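Local coordinates for invasion protein InvA (Salmonella enterica, PDB 2X49) that forms part of the type III secretion export apparatus in the inner membrane and is involved in invasion of intestinal epithelial cells, at residues Lys166-His171 and Gln175-Val180. Residues are numbered along the deposited sequence; the frame is centred on the assembly and turned at random.
Sequences KEVLRH and QRISEV
The end of one isoleucine carries this contact: Ile177 CD1 lies 3.7 Å from Leu169 CD2 and 3.9 Å from Val168 CG1, two methyls offered by consecutive residues. CG1 of Ile177 is turned anti to its carbonyl carbon (chi1 -65°) and the chain is then extended (chi2 165°), which carries CD1 outward to the other helix. The Ile177 chain runs at about a right angle to that of Leu169 and at a slant to that of Val168.

Burial separates the two partners. The CB of Val168 is directed toward 175-180, and Val168 also touches Met198, Leu201 and Ala202 of helix 194-204, while Ile177 also meets Met198 and, on helix 147-158, Thr150 and Leu154. Leu169 is exposed, its CB is not directed at 175-180, and its CD2 branch makes the touch.

The contact joins the consecutive helices 162-169 and 174-185 across a short connection in the helical part of the cytoplasmic C-terminal domain of this FHIPEP-family protein. The nearest CA atoms, those of Leu169 and Ile177, are 8.8 Å apart; the touches are between side chains, and the contact is small, with 95 Å² buried in total.

The charged side chains near the contact pair mostly within their own segments. Glu167 receives a weak hydrogen bond from His171 NE2 to OE2 (3.3 Å, bent to 124°) and a long salt bridge from Arg170 NH1 to OE1, at 3.7 Å. On helix 174-185 Arg176 NE reaches Glu179 OE1 over 3.5 Å, a salt bridge whose N-H...O bond is weak, while Arg176 NH1 bonds outside both segments to the carbonyl oxygen of Lys209.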
# COMPACT_ATOMS: atom_id res chain seq x y z
N LYS A 166 -28.02 10.53 4.04
CA LYS A 166 -29.35 10.32 3.43
C LYS A 166 -29.21 10.28 1.91
O LYS A 166 -29.74 9.41 1.22
CB LYS A 166 -30.34 11.43 3.80
CG LYS A 166 -30.97 11.20 5.14
CD LYS A 166 -32.03 12.23 5.47
CE LYS A 166 -33.12 12.20 4.42
NZ LYS A 166 -33.64 10.82 4.23
N GLU A 167 -28.46 11.25 1.40
CA GLU A 167 -28.35 11.42 -0.07
C GLU A 167 -27.56 10.30 -0.70
O GLU A 167 -27.87 9.78 -1.77
CB GLU A 167 -27.72 12.77 -0.42
CG GLU A 167 -27.65 13.07 -1.93
CD GLU A 167 -28.99 13.04 -2.70
OE1 GLU A 167 -30.08 13.15 -2.09
OE2 GLU A 167 -28.93 12.94 -3.96
N VAL A 168 -26.48 9.94 -0.04
CA VAL A 168 -25.61 8.88 -0.54
C VAL A 168 -26.37 7.58 -0.66
O VAL A 168 -26.26 6.88 -1.68
CB VAL A 168 -24.35 8.72 0.30
CG1 VAL A 168 -23.57 7.48 -0.17
CG2 VAL A 168 -23.49 9.97 0.12
N LEU A 169 -27.18 7.31 0.34
CA LEU A 169 -27.82 6.00 0.46
C LEU A 169 -28.96 5.86 -0.55
O LEU A 169 -29.52 4.76 -0.75
CB LEU A 169 -28.31 5.74 1.88
CG LEU A 169 -27.22 5.27 2.83
CD1 LEU A 169 -27.81 5.08 4.23
CD2 LEU A 169 -26.50 4.02 2.29
N ARG A 170 -29.35 6.99 -1.10
CA ARG A 170 -30.40 7.01 -2.12
C ARG A 170 -29.88 6.49 -3.43
O ARG A 170 -30.64 6.13 -4.32
CB ARG A 170 -30.95 8.41 -2.33
CG ARG A 170 -32.03 8.75 -1.39
CD ARG A 170 -32.63 10.12 -1.74
NE ARG A 170 -33.61 10.09 -2.80
CZ ARG A 170 -33.54 10.72 -3.97
NH1 ARG A 170 -32.49 11.45 -4.30
NH2 ARG A 170 -34.56 10.61 -4.80
N HIS A 171 -28.56 6.49 -3.55
CA HIS A 171 -27.84 6.21 -4.82
C HIS A 171 -26.86 5.03 -4.80
O HIS A 171 -26.41 4.56 -5.84
CB HIS A 171 -27.15 7.47 -5.38
CG HIS A 171 -28.12 8.54 -5.70
ND1 HIS A 171 -28.93 8.48 -6.82
CD2 HIS A 171 -28.48 9.67 -5.04
CE1 HIS A 171 -29.74 9.52 -6.82
NE2 HIS A 171 -29.48 10.28 -5.78
N GLN A 175 -23.73 -2.18 0.77
CA GLN A 175 -22.84 -3.15 0.11
C GLN A 175 -21.92 -2.49 -0.90
O GLN A 175 -20.71 -2.78 -1.00
CB GLN A 175 -23.64 -4.25 -0.58
CG GLN A 175 -22.76 -5.25 -1.29
CD GLN A 175 -21.85 -6.03 -0.34
OE1 GLN A 175 -20.58 -5.62 -0.24
NE2 GLN A 175 -22.29 -7.00 0.28
N ARG A 176 -22.49 -1.58 -1.66
CA ARG A 176 -21.75 -0.86 -2.70
C ARG A 176 -20.72 0.07 -2.08
O ARG A 176 -19.58 0.12 -2.50
CB ARG A 176 -22.72 -0.09 -3.63
CG ARG A 176 -22.08 0.79 -4.61
CD ARG A 176 -21.05 0.17 -5.47
NE ARG A 176 -21.46 -1.08 -6.08
CZ ARG A 176 -21.99 -1.19 -7.29
NH1 ARG A 176 -22.20 -0.12 -8.03
NH2 ARG A 176 -22.30 -2.38 -7.75
N ILE A 177 -21.13 0.73 -1.01
CA ILE A 177 -20.21 1.62 -0.29
C ILE A 177 -19.02 0.79 0.25
O ILE A 177 -17.84 1.19 0.15
CB ILE A 177 -20.89 2.41 0.80
CG1 ILE A 177 -21.92 3.38 0.17
CG2 ILE A 177 -19.78 3.15 1.61
CD1 ILE A 177 -22.92 3.94 1.24
N SER A 178 -19.32 -0.38 0.77
CA SER A 178 -18.33 -1.26 1.44
C SER A 178 -17.31 -1.68 0.39
O SER A 178 -16.08 -1.63 0.59
CB SER A 178 -18.94 -2.47 2.10
OG SER A 178 -17.99 -3.20 2.89
N GLU A 179 -17.83 -1.99 -0.79
CA GLU A 179 -16.99 -2.35 -1.92
C GLU A 179 -16.02 -1.26 -2.34
O GLU A 179 -14.82 -1.48 -2.58
CB GLU A 179 -17.79 -2.85 -3.13
CG GLU A 179 -18.38 -4.16 -2.87
CD GLU A 179 -19.46 -4.56 -3.86
OE1 GLU A 179 -19.73 -3.79 -4.81
OE2 GLU A 179 -20.06 -5.65 -3.66
N VAL A 180 -16.54 -0.04 -2.42
CA VAL A 180 -15.72 1.17 -2.70
C VAL A 180 -14.57 1.31 -1.67
O VAL A 180 -13.37 1.44 -1.98
CB VAL A 180 -16.54 2.43 -2.76
CG1 VAL A 180 -15.66 3.65 -2.82
CG2 VAL A 180 -17.45 2.35 -3.99